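Local coordinates for protein argonaute 5 (Arabidopsis thaliana, PDB 4G0O) that probably binds the 5' end of small guide RNAs through its MID domain, whose nucleotide specificity loop sorts them by their 5' nucleotide in plant RNA silencing, at residues A[90-93]-A[94-97]; A[110-113]-A[114-117]; A[118-121]-A[122-126]; A[29-32]-A[33-37]. All coordinates share one frame; numbering follows the deposited sequence.

Contact 1 (A[90-93]-A[94-97]); sequences YGKI and KRIC. With SO4 (sulfate ion), chain C.
Y90 and K94 converge on one oxygen of a bound sulfate from the start of helix 90-101. This helix is the crossover of a beta-alpha-beta unit between parallel strands 78-82 and 105-108. Y90 OH gives a weak hydrogen bond to sulfate O2 at 3.3 Å. K94 NZ adds a second weak one to the same O2 at 3.4 Å. K131 NZ also bonds the ion. A tyrosine and a lysine one turn apart are a signature of the pocket for the guide 5' phosphate in eukaryotic Argonaute MID domains. The sulfate, probably from the crystallisation liquor, is therefore likely to mark that site.

The two side chains also touch each other. K94 CG lies over one face of the Y90 ring in a CH-pi contact, 3.7 Å from the centroid and displaced toward the CE2 rim. Bends at chi2 (-97°) and chi3 (102°) carry the K94 chain across the ring, with CD near Y90 OH. With an alanine here, the sulfate would probably lose a cationic partner and the Y90 ring its cover on that face.

In the next shell, S105 hydrogen-bonds K94 NZ, and C107 packs against Y90, I93 and K94. Helical backbone bonds fix the spacing of the pair: K94 N reaches Y90 O at 3.0 Å, with an N-H...O angle of 160°.

Contact 2 (A[110-113]-A[114-117]); sequences PRQV and NKLN
The flat amide end of Q112 lies alongside K115, next to its CD and CE methylenes. One terminal atom of the same amide meets the edge of the R111 guanidinium, in its plane. Which end of the amide carries the nitrogen is uncertain, because the group is probably turned over in the model. R111 and K115 also run side by side and point the same way. R111 CG is 3.5 Å from K115 NZ, so the ammonium rests against the aliphatic part of the arginine. The charged ends stand further apart, with R111 NE 5.4 Å from K115 NZ. The K115 chain is extended as far as CE. It then turns at chi4 (37°), which brings NZ back to R111 O for a weak hydrogen bond of 3.4 Å.

The backbone marks the end of the short helix 110-115. N114 N still bonds P110 O, four residues back, at 3.0 Å. K115 N instead takes Q112 O, and L116 N takes V113 O, each three residues back. L116 then leaves the helix with a positive phi of 46°. N117 follows as the N-cap of helix 118-131, and its OD1 makes a weak bond to Q119 N. Water 1 spans the break: it donates to Q112 O at 2.6 Å and accepts from N117 N at 2.8 Å.

V113 and L116 pack on F31 of helix 27-42, while P110 meets L83 and D85. Q112 O thus takes two donors, K115 N and the water, as four-residue bonding gives way to three-residue bonds. Both of those shorter-range bonds come from well above the carbonyl planes.

Contact 3 (A[118-121]-A[122-126]); sequences KQYM and ENVAL
Y120 and V124 make the apolar part of this contact, one turn apart on helix 118-131. V124 CG2 sits over one face of the Y120 ring in a CH-pi contact. It is 3.9 Å from the centroid and 15° off the ring normal. CG of Y120 is anti to the backbone N (chi1 168°), which swings the ring along the helix to lie beneath that methyl. Both residues also face strand 105-108, Y120 at C108 and V124 at Q106. M121 and A125 turn to helix 27-42 instead, where they meet F31, Q34 and C39.

The backbone bonds are those of a regular alpha helix. V124 N donates to Y120 O at 2.9 Å and lies in the carbonyl plane. A125 N reaches M121 O at 2.8 Å, and E122 N reaches K118 O at 3.0 Å. N123 N bonds Q119 O at 3.1 Å. The modelled approach of N123 ND2 to that same oxygen is very short and doubtful.

The polar side chains gather on another side. E122 runs out extended, and its carboxylate lies beside the amide of Q119, the two planes 53° apart. The amide is probably turned over in the model, so its atoms cannot be assigned. E122 also touches K42 of helix 27-42. Cutting E122 back to an alanine would probably leave the Q119 amide freer to turn and remove the touch on K42.

The helix is therefore two-sided: V124, A125 and M121 are buried against strand 105-108 and helix 27-42, with the Y120 ring partly covered beside them, and amide and carboxylate groups line the more exposed flank.

Contact 4 (A[29-32]-A[33-37]); sequences QEFC and KQLIG
F31 has CG anti to its backbone nitrogen (chi1 169°), and L35 has an unusual chi1 of -142°. These torsions lay the two side chains side by side, pointing the same way, on helix 27-42. The helix is the crossover of a beta-alpha-beta unit joining strand 7-18 to strand 45-46 in the Rossmann-like MID fold. The touch is between L35 CD1 and the far rim of the ring, 3.6 Å from F31 CZ. F31 CE1 is almost as near to that methyl. Both residues are buried. M121 packs on each of them, V124 adds to L35, and L116 covers F31.

A different face of the helix meets strand 7-18, with C32 on C16 and I36 on W14. F54, from a loop, also touches C32. This helix is thus held between the sheet strand 7-18 and helix 118-131.

The polar pairs lie toward the surface. Q29 and K33 are linked through water 2, though weakly. The water donates to Q29 OE1 at 2.9 Å and accepts from K33 NZ at 3.4 Å. K33 bends at both chi3 and chi4, which folds NZ back to the water. E30 and Q34 also come together, their carboxylate and amide planes nearly perpendicular, but the modelled approach of E30 OE2 to Q34 NE2 is a clash and is doubtful.

Regular backbone bonds run through the turn. K33 N takes Q29 O, Q34 N takes E30 O, and L35 N donates to F31 O at 2.9 Å. One turn along the sheet face, I36 N reaches C32 O at 3.1 Å.

Overall arrangement
Along the chain the order is contact 4, contact 1, contact 2 and contact 3. Contacts 2, 3 and 4 form one cluster, with centres 11 to 12 Å apart. Helix 110-115 leads directly into helix 118-131, and both pack on helix 27-42. L116 and M121 are the shared pieces: L116 CD2 is 4.0 Å from M121 CE, and both touch F31. Contact 1 stands apart, its centre 21 to 23 Å from the other three, on the far side of the chain's centre from contact 4. The parallel sheet connects them. K131, at the end of helix 118-131, still reaches the sulfate of contact 1, so two separate helices build the probable phosphate site.

Contact 1 (A[90-93]-A[94-97])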
loop_
_atom_site.group_PDB
_atom_site.type_symbol
_atom_site.label_atom_id
_atom_site.label_comp_id
_atom_site.label_asym_id
_atom_site.label_seq_id
_atom_site.Cartn_x
_atom_site.Cartn_y
_atom_site.Cartn_z
ATOM N N TYR A 90 -10.869 8.038 -4.645
ATOM C CA TYR A 90 -9.557 7.626 -5.168
ATOM C C TYR A 90 -8.764 8.760 -5.827
ATOM O O TYR A 90 -7.557 8.897 -5.597
ATOM C CB TYR A 90 -9.717 6.438 -6.121
ATOM C CG TYR A 90 -8.465 6.040 -6.881
ATOM C CD1 TYR A 90 -8.394 6.195 -8.260
ATOM C CD2 TYR A 90 -7.377 5.476 -6.230
ATOM C CE1 TYR A 90 -7.260 5.818 -8.972
ATOM C CE2 TYR A 90 -6.239 5.095 -6.935
ATOM C CZ TYR A 90 -6.184 5.276 -8.307
ATOM O OH TYR A 90 -5.057 4.910 -9.022
ATOM N N GLY A 91 -9.433 9.576 -6.636
ATOM C CA GLY A 91 -8.784 10.730 -7.249
ATOM C C GLY A 91 -8.212 11.681 -6.215
ATOM O O GLY A 91 -7.059 12.084 -6.311
ATOM N N LYS A 92 -9.026 12.033 -5.223
ATOM C CA LYS A 92 -8.576 12.855 -4.116
ATOM C C LYS A 92 -7.314 12.271 -3.458
ATOM O O LYS A 92 -6.322 12.988 -3.247
ATOM C CB LYS A 92 -9.690 12.999 -3.071
ATOM C CG LYS A 92 -9.342 13.997 -1.982
ATOM C CD LYS A 92 -10.134 13.769 -0.684
ATOM C CE LYS A 92 -11.513 14.424 -0.706
ATOM N NZ LYS A 92 -12.299 14.074 0.521
ATOM N N ILE A 93 -7.343 10.976 -3.143
ATOM C CA ILE A 93 -6.218 10.348 -2.445
ATOM C C ILE A 93 -4.937 10.348 -3.266
ATOM O O ILE A 93 -3.857 10.604 -2.733
ATOM C CB ILE A 93 -6.551 8.910 -1.989
ATOM C CG1 ILE A 93 -7.738 8.931 -1.026
ATOM C CG2 ILE A 93 -5.330 8.239 -1.326
ATOM C CD1 ILE A 93 -8.228 7.559 -0.636
ATOM N N LYS A 94 -5.044 10.066 -4.561
ATOM C CA LYS A 94 -3.852 10.001 -5.402
ATOM C C LYS A 94 -3.273 11.384 -5.573
ATOM O O LYS A 94 -2.055 11.568 -5.502
ATOM C CB LYS A 94 -4.178 9.433 -6.771
ATOM C CG LYS A 94 -4.548 7.970 -6.747
ATOM C CD LYS A 94 -3.356 7.089 -7.085
ATOM C CE LYS A 94 -2.732 6.443 -5.841
ATOM N NZ LYS A 94 -1.447 5.736 -6.171
ATOM N N ARG A 95 -4.161 12.346 -5.815
ATOM C CA ARG A 95 -3.781 13.745 -5.943
ATOM C C ARG A 95 -2.993 14.187 -4.703
ATOM O O ARG A 95 -1.913 14.759 -4.811
ATOM C CB ARG A 95 -5.029 14.629 -6.153
ATOM C CG ARG A 95 -4.760 16.123 -5.939
ATOM C CD ARG A 95 -5.989 17.007 -6.124
ATOM N NE ARG A 95 -7.032 16.764 -5.124
ATOM C CZ ARG A 95 -7.013 17.243 -3.882
ATOM N NH1 ARG A 95 -8.011 16.978 -3.042
ATOM N NH2 ARG A 95 -5.995 17.989 -3.472
ATOM N N ILE A 96 -3.518 13.885 -3.525
ATOM C CA ILE A 96 -2.880 14.321 -2.287
ATOM C C ILE A 96 -1.520 13.658 -2.129
ATOM O O ILE A 96 -0.523 14.308 -1.803
ATOM C CB ILE A 96 -3.759 14.002 -1.071
ATOM C CG1 ILE A 96 -4.981 14.920 -1.055
ATOM C CG2 ILE A 96 -2.956 14.130 0.227
ATOM C CD1 ILE A 96 -6.062 14.472 -0.081
ATOM N N CYS A 97 -1.479 12.356 -2.374
ATOM C CA CYS A 97 -0.238 11.617 -2.232
ATOM C C CYS A 97 0.776 11.988 -3.301
ATOM O O CYS A 97 1.912 12.390 -3.000
ATOM C CB CYS A 97 -0.501 10.108 -2.276
ATOM S SG CYS A 97 -1.442 9.506 -0.858
HETATM S S SO4 C . -2.820 1.892 -8.460
HETATM O O1 SO4 C . -3.988 1.008 -8.376
HETATM O O2 SO4 C . -2.951 2.947 -7.419
HETATM O O3 SO4 C . -1.584 1.106 -8.302
HETATM O O4 SO4 C . -2.756 2.501 -9.797
#

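Contact 2 (A[110-113]-A[114-117])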
loop_
_atom_site.group_PDB
_atom_site.type_symbol
_atom_site.label_atom_id
_atom_site.label_comp_id
_atom_site.label_asym_id
_atom_site.label_seq_id
_atom_site.Cartn_x
_atom_site.Cartn_y
_atom_site.Cartn_z
ATOM N N PRO A 110 -11.140 -2.160 -0.324
ATOM C CA PRO A 110 -11.438 -2.942 0.882
ATOM C C PRO A 110 -12.160 -4.276 0.611
ATOM O O PRO A 110 -11.909 -5.257 1.315
ATOM C CB PRO A 110 -12.303 -1.984 1.732
ATOM C CG PRO A 110 -12.770 -0.916 0.782
ATOM C CD PRO A 110 -11.719 -0.803 -0.277
ATOM N N ARG A 111 -13.021 -4.322 -0.398
ATOM C CA ARG A 111 -13.709 -5.560 -0.738
ATOM C C ARG A 111 -12.744 -6.602 -1.320
ATOM O O ARG A 111 -12.911 -7.818 -1.128
ATOM C CB ARG A 111 -14.811 -5.241 -1.733
ATOM C CG ARG A 111 -15.457 -6.426 -2.407
ATOM C CD ARG A 111 -16.180 -5.963 -3.670
ATOM N NE ARG A 111 -16.261 -4.504 -3.753
ATOM C CZ ARG A 111 -15.465 -3.744 -4.505
ATOM N NH1 ARG A 111 -15.623 -2.425 -4.509
ATOM N NH2 ARG A 111 -14.512 -4.298 -5.253
ATOM N N GLN A 112 -11.728 -6.125 -2.030
ATOM C CA GLN A 112 -10.725 -7.017 -2.597
ATOM C C GLN A 112 -9.721 -7.436 -1.536
ATOM O O GLN A 112 -9.303 -8.598 -1.496
ATOM C CB GLN A 112 -9.994 -6.351 -3.762
ATOM C CG GLN A 112 -10.892 -5.977 -4.930
ATOM C CD GLN A 112 -11.551 -7.189 -5.566
ATOM O OE1 GLN A 112 -11.028 -8.312 -5.499
ATOM N NE2 GLN A 112 -12.711 -6.969 -6.192
ATOM N N VAL A 113 -9.326 -6.486 -0.690
ATOM C CA VAL A 113 -8.424 -6.769 0.426
ATOM C C VAL A 113 -9.024 -7.874 1.285
ATOM O O VAL A 113 -8.323 -8.777 1.754
ATOM C CB VAL A 113 -8.168 -5.503 1.284
ATOM C CG1 VAL A 113 -7.694 -5.870 2.684
ATOM C CG2 VAL A 113 -7.170 -4.587 0.596
ATOM N N ASN A 114 -10.337 -7.802 1.465
ATOM C CA ASN A 114 -11.072 -8.800 2.226
ATOM C C ASN A 114 -10.954 -10.225 1.654
ATOM O O ASN A 114 -11.010 -11.196 2.396
ATOM C CB ASN A 114 -12.544 -8.402 2.334
ATOM C CG ASN A 114 -13.249 -9.116 3.467
ATOM O OD1 ASN A 114 -12.716 -9.212 4.576
ATOM N ND2 ASN A 114 -14.438 -9.650 3.190
ATOM N N LYS A 115 -10.802 -10.347 0.340
ATOM C CA LYS A 115 -10.714 -11.662 -0.295
ATOM C C LYS A 115 -9.360 -12.334 -0.041
ATOM O O LYS A 115 -9.260 -13.563 -0.071
ATOM C CB LYS A 115 -10.937 -11.571 -1.803
ATOM C CG LYS A 115 -12.315 -11.107 -2.290
ATOM C CD LYS A 115 -12.147 -10.637 -3.756
ATOM C CE LYS A 115 -13.445 -10.257 -4.474
ATOM N NZ LYS A 115 -14.421 -9.577 -3.585
ATOM N N LEU A 116 -8.325 -11.529 0.198
ATOM C CA LEU A 116 -6.956 -12.035 0.331
ATOM C C LEU A 116 -6.623 -13.038 -0.788
ATOM O O LEU A 116 -6.026 -14.098 -0.546
ATOM C CB LEU A 116 -6.725 -12.654 1.712
ATOM C CG LEU A 116 -6.666 -11.700 2.911
ATOM C CD1 LEU A 116 -6.687 -12.476 4.216
ATOM C CD2 LEU A 116 -5.420 -10.807 2.846
ATOM N N ASN A 117 -7.044 -12.708 -2.005
ATOM C CA ASN A 117 -6.738 -13.538 -3.154
ATOM C C ASN A 117 -5.253 -13.419 -3.478
ATOM O O ASN A 117 -4.711 -12.318 -3.575
ATOM C CB ASN A 117 -7.603 -13.164 -4.363
ATOM C CG ASN A 117 -7.711 -14.312 -5.367
ATOM O OD1 ASN A 117 -6.789 -15.110 -5.505
ATOM N ND2 ASN A 117 -8.846 -14.412 -6.045
HETATM O O HOH W 1 -7.848 -10.192 -3.009
#

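Contact 3 (A[118-121]-A[122-126])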
loop_
_atom_site.group_PDB
_atom_site.type_symbol
_atom_site.label_atom_id
_atom_site.label_comp_id
_atom_site.label_asym_id
_atom_site.label_seq_id
_atom_site.Cartn_x
_atom_site.Cartn_y
_atom_site.Cartn_z
ATOM N N LYS A 118 -4.581 -14.551 -3.619
ATOM C CA LYS A 118 -3.140 -14.508 -3.793
ATOM C C LYS A 118 -2.698 -14.028 -5.181
ATOM O O LYS A 118 -1.564 -13.549 -5.345
ATOM C CB LYS A 118 -2.505 -15.848 -3.421
ATOM C CG LYS A 118 -1.661 -15.750 -2.170
ATOM C CD LYS A 118 -1.714 -17.025 -1.345
ATOM C CE LYS A 118 -0.946 -18.143 -1.988
ATOM N NZ LYS A 118 -0.967 -19.333 -1.069
ATOM N N GLN A 119 -3.588 -14.137 -6.166
ATOM C CA GLN A 119 -3.313 -13.598 -7.495
ATOM C C GLN A 119 -3.512 -12.078 -7.528
ATOM O O GLN A 119 -2.886 -11.367 -8.323
ATOM C CB GLN A 119 -4.185 -14.268 -8.557
ATOM C CG GLN A 119 -4.000 -13.710 -9.970
ATOM C CD GLN A 119 -2.594 -13.956 -10.549
ATOM O OE1 GLN A 119 -1.606 -13.340 -10.124
ATOM N NE2 GLN A 119 -2.510 -14.848 -11.532
ATOM N N TYR A 120 -4.391 -11.582 -6.664
ATOM C CA TYR A 120 -4.581 -10.141 -6.534
ATOM C C TYR A 120 -3.320 -9.531 -5.934
ATOM O O TYR A 120 -2.806 -8.516 -6.415
ATOM C CB TYR A 120 -5.802 -9.843 -5.662
ATOM C CG TYR A 120 -5.943 -8.400 -5.216
ATOM C CD1 TYR A 120 -6.365 -7.418 -6.097
ATOM C CD2 TYR A 120 -5.697 -8.032 -3.896
ATOM C CE1 TYR A 120 -6.525 -6.088 -5.679
ATOM C CE2 TYR A 120 -5.846 -6.711 -3.468
ATOM C CZ TYR A 120 -6.262 -5.741 -4.368
ATOM O OH TYR A 120 -6.416 -4.426 -3.956
ATOM N N MET A 121 -2.808 -10.179 -4.895
ATOM C CA MET A 121 -1.593 -9.730 -4.238
ATOM C C MET A 121 -0.343 -9.910 -5.106
ATOM O O MET A 121 0.633 -9.161 -4.971
ATOM C CB MET A 121 -1.449 -10.423 -2.890
ATOM C CG MET A 121 -2.607 -10.065 -1.933
ATOM S SD MET A 121 -2.604 -11.117 -0.482
ATOM C CE MET A 121 -2.120 -9.971 0.752
ATOM N N GLU A 122 -0.366 -10.900 -5.994
ATOM C CA GLU A 122 0.693 -11.009 -6.991
ATOM C C GLU A 122 0.705 -9.748 -7.859
ATOM O O GLU A 122 1.734 -9.092 -7.997
ATOM C CB GLU A 122 0.513 -12.268 -7.848
ATOM C CG GLU A 122 1.611 -12.457 -8.882
ATOM C CD GLU A 122 1.681 -13.877 -9.446
ATOM O OE1 GLU A 122 1.101 -14.811 -8.833
ATOM O OE2 GLU A 122 2.323 -14.044 -10.504
ATOM N N ASN A 123 -0.459 -9.403 -8.410
ATOM C CA ASN A 123 -0.639 -8.170 -9.189
ATOM C C ASN A 123 -0.217 -6.887 -8.465
ATOM O O ASN A 123 0.522 -6.070 -9.009
ATOM C CB ASN A 123 -2.097 -8.029 -9.635
ATOM C CG ASN A 123 -2.463 -8.999 -10.723
ATOM O OD1 ASN A 123 -2.076 -8.817 -11.878
ATOM N ND2 ASN A 123 -3.223 -10.035 -10.372
ATOM N N VAL A 124 -0.710 -6.712 -7.246
ATOM C CA VAL A 124 -0.333 -5.567 -6.420
ATOM C C VAL A 124 1.166 -5.533 -6.151
ATOM O O VAL A 124 1.797 -4.478 -6.256
ATOM C CB VAL A 124 -1.116 -5.572 -5.093
ATOM C CG1 VAL A 124 -0.583 -4.511 -4.119
ATOM C CG2 VAL A 124 -2.597 -5.379 -5.379
ATOM N N ALA A 125 1.741 -6.679 -5.807
ATOM C CA ALA A 125 3.181 -6.761 -5.540
ATOM C C ALA A 125 4.027 -6.237 -6.709
ATOM O O ALA A 125 4.982 -5.500 -6.510
ATOM C CB ALA A 125 3.584 -8.193 -5.185
ATOM N N LEU A 126 3.659 -6.596 -7.928
ATOM C CA LEU A 126 4.418 -6.150 -9.098
ATOM C C LEU A 126 4.210 -4.652 -9.323
ATOM O O LEU A 126 5.142 -3.944 -9.712
ATOM C CB LEU A 126 3.988 -6.925 -10.337
ATOM C CG LEU A 126 4.401 -8.398 -10.393
ATOM C CD1 LEU A 126 3.515 -9.157 -11.383
ATOM C CD2 LEU A 126 5.875 -8.513 -10.778
#

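Contact 4 (A[29-32]-A[33-37])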
loop_
_atom_site.group_PDB
_atom_site.type_symbol
_atom_site.label_atom_id
_atom_site.label_comp_id
_atom_site.label_asym_id
_atom_site.label_seq_id
_atom_site.Cartn_x
_atom_site.Cartn_y
_atom_site.Cartn_z
ATOM N N GLN A 29 -3.476 -5.449 9.076
ATOM C CA GLN A 29 -2.276 -6.179 9.487
ATOM C C GLN A 29 -2.089 -7.472 8.718
ATOM O O GLN A 29 -1.003 -7.757 8.227
ATOM C CB GLN A 29 -2.344 -6.545 10.968
ATOM C CG GLN A 29 -1.670 -5.563 11.881
ATOM C CD GLN A 29 -0.188 -5.489 11.621
ATOM O OE1 GLN A 29 0.390 -6.397 11.012
ATOM N NE2 GLN A 29 0.442 -4.402 12.070
ATOM N N GLU A 30 -3.146 -8.270 8.658
ATOM C CA GLU A 30 -3.069 -9.571 8.009
ATOM C C GLU A 30 -2.787 -9.409 6.510
ATOM O O GLU A 30 -1.891 -10.067 5.965
ATOM C CB GLU A 30 -4.359 -10.358 8.256
ATOM C CG GLU A 30 -4.652 -11.447 7.228
ATOM C CD GLU A 30 -3.849 -12.725 7.447
ATOM O OE1 GLU A 30 -2.972 -12.765 8.345
ATOM O OE2 GLU A 30 -4.096 -13.700 6.708
ATOM N N PHE A 31 -3.537 -8.513 5.863
ATOM C CA PHE A 31 -3.363 -8.237 4.436
ATOM C C PHE A 31 -1.969 -7.719 4.088
ATOM O O PHE A 31 -1.375 -8.140 3.106
ATOM C CB PHE A 31 -4.404 -7.234 3.930
ATOM C CG PHE A 31 -4.110 -6.714 2.558
ATOM C CD1 PHE A 31 -3.559 -5.454 2.380
ATOM C CD2 PHE A 31 -4.356 -7.498 1.448
ATOM C CE1 PHE A 31 -3.271 -4.974 1.121
ATOM C CE2 PHE A 31 -4.069 -7.030 0.179
ATOM C CZ PHE A 31 -3.529 -5.763 0.012
ATOM N N CYS A 32 -1.450 -6.800 4.886
ATOM C CA CYS A 32 -0.112 -6.291 4.634
ATOM C C CYS A 32 0.927 -7.366 4.923
ATOM O O CYS A 32 1.982 -7.395 4.293
ATOM C CB CYS A 32 0.172 -5.034 5.456
ATOM S SG CYS A 32 -0.705 -3.557 4.888
ATOM N N LYS A 33 0.634 -8.252 5.871
ATOM C CA LYS A 33 1.599 -9.289 6.220
ATOM C C LYS A 33 1.793 -10.242 5.042
ATOM O O LYS A 33 2.922 -10.584 4.689
ATOM C CB LYS A 33 1.182 -10.050 7.481
ATOM C CG LYS A 33 2.119 -11.211 7.826
ATOM C CD LYS A 33 1.881 -11.757 9.235
ATOM C CE LYS A 33 2.636 -10.962 10.305
ATOM N NZ LYS A 33 1.997 -9.652 10.645
ATOM N N GLN A 34 0.689 -10.647 4.427
ATOM C CA GLN A 34 0.740 -11.525 3.263
ATOM C C GLN A 34 1.263 -10.820 2.006
ATOM O O GLN A 34 2.043 -11.402 1.247
ATOM C CB GLN A 34 -0.631 -12.170 2.995
ATOM C CG GLN A 34 -0.994 -13.289 3.963
ATOM C CD GLN A 34 -2.409 -13.834 3.750
ATOM O OE1 GLN A 34 -2.912 -13.910 2.620
ATOM N NE2 GLN A 34 -3.052 -14.218 4.845
ATOM N N LEU A 35 0.841 -9.572 1.792
ATOM C CA LEU A 35 1.232 -8.814 0.599
ATOM C C LEU A 35 2.749 -8.683 0.550
ATOM O O LEU A 35 3.373 -8.967 -0.473
ATOM C CB LEU A 35 0.586 -7.431 0.602
ATOM C CG LEU A 35 0.096 -6.849 -0.729
ATOM C CD1 LEU A 35 -0.002 -5.365 -0.606
ATOM C CD2 LEU A 35 0.956 -7.241 -1.943
ATOM N N ILE A 36 3.338 -8.287 1.676
ATOM C CA ILE A 36 4.789 -8.174 1.791
ATOM C C ILE A 36 5.505 -9.511 1.567
ATOM O O ILE A 36 6.550 -9.548 0.917
ATOM C CB ILE A 36 5.179 -7.540 3.128
ATOM C CG1 ILE A 36 5.038 -6.026 3.017
ATOM C CG2 ILE A 36 6.612 -7.891 3.526
ATOM C CD1 ILE A 36 4.963 -5.338 4.350
ATOM N N GLY A 37 4.922 -10.599 2.074
ATOM C CA GLY A 37 5.442 -11.933 1.834
ATOM C C GLY A 37 5.431 -12.266 0.352
ATOM O O GLY A 37 6.340 -12.911 -0.158
HETATM O O HOH W 2 1.024 -7.885 13.386
#